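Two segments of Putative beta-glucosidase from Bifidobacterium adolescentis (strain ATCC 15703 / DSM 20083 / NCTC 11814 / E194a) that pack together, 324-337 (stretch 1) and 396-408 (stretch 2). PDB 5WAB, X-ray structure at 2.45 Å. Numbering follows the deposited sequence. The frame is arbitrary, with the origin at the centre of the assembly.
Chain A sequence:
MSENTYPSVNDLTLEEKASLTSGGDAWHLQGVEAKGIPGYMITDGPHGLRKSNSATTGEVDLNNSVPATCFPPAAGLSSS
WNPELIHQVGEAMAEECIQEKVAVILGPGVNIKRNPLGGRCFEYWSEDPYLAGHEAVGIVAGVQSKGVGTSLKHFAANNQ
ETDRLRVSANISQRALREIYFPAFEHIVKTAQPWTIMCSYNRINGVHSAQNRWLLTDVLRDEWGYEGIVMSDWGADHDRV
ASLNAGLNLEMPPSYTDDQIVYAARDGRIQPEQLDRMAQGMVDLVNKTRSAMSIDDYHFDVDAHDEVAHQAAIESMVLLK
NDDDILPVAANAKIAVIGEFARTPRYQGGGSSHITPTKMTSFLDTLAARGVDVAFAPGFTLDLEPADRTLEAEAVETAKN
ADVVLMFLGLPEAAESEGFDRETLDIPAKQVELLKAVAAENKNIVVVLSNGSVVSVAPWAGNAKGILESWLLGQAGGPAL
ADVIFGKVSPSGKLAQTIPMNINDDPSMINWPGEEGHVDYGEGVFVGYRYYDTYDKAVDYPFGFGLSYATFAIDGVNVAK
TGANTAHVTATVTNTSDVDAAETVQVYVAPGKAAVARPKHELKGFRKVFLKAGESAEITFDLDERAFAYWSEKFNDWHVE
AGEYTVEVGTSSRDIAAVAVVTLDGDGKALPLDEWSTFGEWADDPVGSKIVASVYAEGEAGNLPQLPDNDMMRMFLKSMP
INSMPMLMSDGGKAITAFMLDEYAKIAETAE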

# COMPACT_ATOMS: atom_id res chain seq x y z
N ASP A 324 26.16 -10.50 -13.18
CA ASP A 324 25.30 -11.59 -12.73
C ASP A 324 25.87 -12.27 -11.49
O ASP A 324 25.97 -13.50 -11.40
CB ASP A 324 25.06 -12.60 -13.85
CG ASP A 324 24.16 -12.06 -14.95
OD1 ASP A 324 22.97 -11.82 -14.68
OD2 ASP A 324 24.65 -11.87 -16.08
N ILE A 325 26.26 -11.44 -10.51
CA ILE A 325 26.74 -11.97 -9.24
C ILE A 325 25.64 -12.74 -8.53
O ILE A 325 25.91 -13.68 -7.77
CB ILE A 325 27.31 -10.83 -8.37
CG1 ILE A 325 27.87 -11.36 -7.05
CG2 ILE A 325 26.24 -9.77 -8.11
CD1 ILE A 325 28.65 -10.33 -6.26
N LEU A 326 24.38 -12.37 -8.76
CA LEU A 326 23.25 -13.17 -8.33
C LEU A 326 22.66 -13.91 -9.52
O LEU A 326 22.50 -13.32 -10.60
CB LEU A 326 22.17 -12.31 -7.68
CG LEU A 326 22.50 -11.72 -6.30
CD1 LEU A 326 21.53 -10.61 -5.97
CD2 LEU A 326 22.48 -12.79 -5.22
N PRO A 327 22.30 -15.20 -9.38
CA PRO A 327 22.40 -16.03 -8.17
C PRO A 327 23.80 -16.51 -7.82
O PRO A 327 24.69 -16.58 -8.67
CB PRO A 327 21.52 -17.24 -8.50
CG PRO A 327 20.89 -16.96 -9.84
CD PRO A 327 21.75 -15.96 -10.51
N VAL A 328 23.97 -16.87 -6.55
CA VAL A 328 25.21 -17.42 -6.01
C VAL A 328 25.18 -18.93 -6.23
O VAL A 328 24.13 -19.57 -6.12
CB VAL A 328 25.36 -17.05 -4.53
CG1 VAL A 328 26.57 -17.71 -3.92
CG2 VAL A 328 25.46 -15.54 -4.39
N ALA A 329 26.35 -19.50 -6.55
CA ALA A 329 26.49 -20.91 -6.92
C ALA A 329 26.22 -21.91 -5.79
O ALA A 329 26.44 -23.10 -6.01
CB ALA A 329 27.89 -21.15 -7.47
N ALA A 330 25.79 -21.47 -4.61
CA ALA A 330 25.43 -22.35 -3.50
C ALA A 330 26.59 -23.20 -2.96
O ALA A 330 26.58 -23.56 -1.77
CB ALA A 330 24.27 -23.27 -3.90
N ASN A 331 27.56 -23.56 -3.80
CA ASN A 331 28.74 -24.29 -3.34
C ASN A 331 29.90 -23.34 -3.05
O ASN A 331 30.99 -23.81 -2.70
CB ASN A 331 29.16 -25.35 -4.37
CG ASN A 331 29.54 -24.77 -5.71
OD1 ASN A 331 29.49 -23.56 -5.93
ND2 ASN A 331 29.94 -25.64 -6.63
N ALA A 332 29.69 -22.04 -3.20
CA ALA A 332 30.70 -21.02 -3.05
C ALA A 332 31.01 -20.76 -1.58
O ALA A 332 30.23 -21.12 -0.69
CB ALA A 332 30.25 -19.72 -3.72
N LYS A 333 32.16 -20.14 -1.34
CA LYS A 333 32.56 -19.76 0.01
C LYS A 333 31.92 -18.41 0.34
O LYS A 333 32.32 -17.37 -0.21
CB LYS A 333 34.08 -19.71 0.13
CG LYS A 333 34.62 -19.51 1.55
CD LYS A 333 36.13 -19.56 1.57
CE LYS A 333 36.67 -19.58 2.99
NZ LYS A 333 36.29 -18.36 3.79
N ILE A 334 30.93 -18.43 1.22
CA ILE A 334 30.08 -17.28 1.47
C ILE A 334 30.55 -16.58 2.74
O ILE A 334 30.90 -17.23 3.74
CB ILE A 334 28.61 -17.71 1.59
CG1 ILE A 334 28.23 -18.75 0.53
CG2 ILE A 334 27.69 -16.50 1.47
CD1 ILE A 334 28.38 -18.23 -0.89
N ALA A 335 30.58 -15.26 2.69
CA ALA A 335 30.81 -14.43 3.86
C ALA A 335 29.54 -13.62 4.11
O ALA A 335 29.19 -12.75 3.31
CB ALA A 335 32.00 -13.51 3.67
N VAL A 336 28.86 -13.91 5.21
CA VAL A 336 27.65 -13.20 5.56
C VAL A 336 28.01 -12.15 6.61
O VAL A 336 28.55 -12.49 7.67
CB VAL A 336 26.55 -14.16 6.06
CG1 VAL A 336 25.34 -13.37 6.53
CG2 VAL A 336 26.17 -15.14 4.97
N ILE A 337 27.74 -10.89 6.30
CA ILE A 337 28.10 -9.76 7.16
C ILE A 337 26.86 -8.91 7.40
O ILE A 337 26.09 -8.64 6.48
CB ILE A 337 29.24 -8.91 6.56
CG1 ILE A 337 30.49 -9.77 6.33
CG2 ILE A 337 29.59 -7.74 7.46
CD1 ILE A 337 31.63 -9.00 5.72
N GLU A 396 38.22 -9.23 7.81
CA GLU A 396 38.93 -10.50 7.71
C GLU A 396 38.04 -11.57 7.10
O GLU A 396 38.51 -12.39 6.30
CB GLU A 396 39.44 -10.93 9.08
CG GLU A 396 40.64 -10.16 9.56
CD GLU A 396 41.88 -10.45 8.73
OE1 GLU A 396 42.09 -11.63 8.37
OE2 GLU A 396 42.63 -9.50 8.43
N THR A 397 36.76 -11.56 7.45
CA THR A 397 35.79 -12.33 6.70
C THR A 397 35.60 -11.63 5.36
O THR A 397 35.96 -10.46 5.21
CB THR A 397 34.48 -12.44 7.49
OG1 THR A 397 34.77 -12.95 8.80
CG2 THR A 397 33.53 -13.40 6.84
N ALA A 398 35.09 -12.35 4.37
CA ALA A 398 34.89 -11.81 3.02
C ALA A 398 36.23 -11.63 2.31
O ALA A 398 36.30 -11.73 1.09
CB ALA A 398 34.11 -10.49 3.03
N LYS A 399 37.29 -11.36 3.07
CA LYS A 399 38.61 -11.40 2.47
C LYS A 399 38.93 -12.83 2.06
O LYS A 399 39.62 -13.06 1.07
CB LYS A 399 39.66 -10.86 3.44
CG LYS A 399 41.07 -10.78 2.87
CD LYS A 399 42.03 -10.15 3.87
CE LYS A 399 43.43 -10.03 3.29
NZ LYS A 399 44.35 -9.31 4.21
N ASN A 400 38.37 -13.78 2.80
CA ASN A 400 38.44 -15.20 2.50
C ASN A 400 37.06 -15.66 2.06
O ASN A 400 36.35 -16.36 2.81
CB ASN A 400 38.92 -15.97 3.73
CG ASN A 400 40.11 -15.31 4.42
OD1 ASN A 400 41.03 -14.81 3.76
ND2 ASN A 400 40.08 -15.27 5.75
N ALA A 401 36.64 -15.27 0.86
CA ALA A 401 35.31 -15.66 0.42
C ALA A 401 35.11 -15.36 -1.06
O ALA A 401 35.65 -14.39 -1.59
CB ALA A 401 34.22 -14.94 1.23
N ASP A 402 34.30 -16.21 -1.70
CA ASP A 402 33.92 -15.97 -3.09
C ASP A 402 32.97 -14.79 -3.19
O ASP A 402 33.20 -13.86 -3.97
CB ASP A 402 33.26 -17.22 -3.67
CG ASP A 402 34.23 -18.38 -3.81
OD1 ASP A 402 35.44 -18.14 -4.00
OD2 ASP A 402 33.76 -19.54 -3.75
N VAL A 403 31.90 -14.80 -2.39
CA VAL A 403 30.89 -13.75 -2.41
C VAL A 403 30.60 -13.36 -0.97
O VAL A 403 30.57 -14.22 -0.08
CB VAL A 403 29.60 -14.21 -3.12
CG1 VAL A 403 28.62 -13.06 -3.26
CG2 VAL A 403 29.91 -14.81 -4.48
N VAL A 404 30.39 -12.07 -0.73
CA VAL A 404 30.01 -11.56 0.58
C VAL A 404 28.58 -11.05 0.47
O VAL A 404 28.28 -10.18 -0.35
CB VAL A 404 30.98 -10.48 1.09
CG1 VAL A 404 31.28 -9.47 0.02
CG2 VAL A 404 30.41 -9.80 2.33
N LEU A 405 27.70 -11.62 1.29
CA LEU A 405 26.31 -11.19 1.40
C LEU A 405 26.22 -10.26 2.61
O LEU A 405 26.22 -10.72 3.75
CB LEU A 405 25.39 -12.39 1.54
CG LEU A 405 25.46 -13.38 0.37
CD1 LEU A 405 24.54 -14.58 0.61
CD2 LEU A 405 25.12 -12.69 -0.93
N MET A 406 26.15 -8.96 2.35
CA MET A 406 26.11 -7.96 3.40
C MET A 406 24.68 -7.46 3.58
O MET A 406 24.06 -6.98 2.63
CB MET A 406 27.02 -6.78 3.08
CG MET A 406 27.15 -5.82 4.24
SD MET A 406 28.45 -4.64 3.94
CE MET A 406 29.80 -5.77 3.61
N PHE A 407 24.18 -7.55 4.81
CA PHE A 407 22.80 -7.20 5.13
C PHE A 407 22.78 -5.86 5.85
O PHE A 407 23.24 -5.75 6.99
CB PHE A 407 22.15 -8.30 5.97
CG PHE A 407 21.86 -9.56 5.19
CD1 PHE A 407 22.89 -10.41 4.81
CD2 PHE A 407 20.57 -9.89 4.84
CE1 PHE A 407 22.63 -11.56 4.09
CE2 PHE A 407 20.30 -11.04 4.13
CZ PHE A 407 21.33 -11.87 3.75
N LEU A 408 22.26 -4.84 5.18
CA LEU A 408 22.21 -3.48 5.69
C LEU A 408 20.76 -3.02 5.77
O LEU A 408 19.83 -3.70 5.33
CB LEU A 408 23.03 -2.56 4.79
CG LEU A 408 24.42 -3.10 4.46
CD1 LEU A 408 25.13 -2.23 3.43
CD2 LEU A 408 25.24 -3.23 5.74

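What anchors the start of the contact? Asp402 meets the Lys333 backbone with both its carboxylate and its own amide: Lys333 N donates to Asp402 OD2 at 3.0 Å, nearly in line, while Asp402 N donates to Lys333 O at 2.7 Å. The carboxylate thus takes up an amide just ahead of the strand pairing. Val403 N adds a weak hydrogen bond to Lys333 O at 3.4 Å.

How do the backbones continue? Strands 334-337 and 403-408 run parallel, their directions 16° apart. Ala335 N donates to Val403 O (3.0 Å) and Leu405 N to Ala335 O (2.8 Å); Ile337 N then reaches Leu405 O (3.0 Å) and Phe407 N reaches Ile337 O (2.8 Å). Alternate residues of stretch 1 therefore use both amide and carbonyl, bonding to residues that flank their partners Val404 and Met406.

Which side chains meet on the Ala335 and Ile337 face? The methyl of Ala335 packs closely against stretch 2: its CB lies 3.7 Å from Ala398 CB and 3.6 Å from Ala401 CB. Ile337 reaches further, its CD1 3.7 Å from Val404 CG2.

What covers the other face? Ile334 CG2 packs 3.8 Å from Leu405 CD1. Before the strand, Ile325 CD1 and Val328 CG2 approach Val403 CG1 at 4.1 and 4.2 Å, extending the apolar layer.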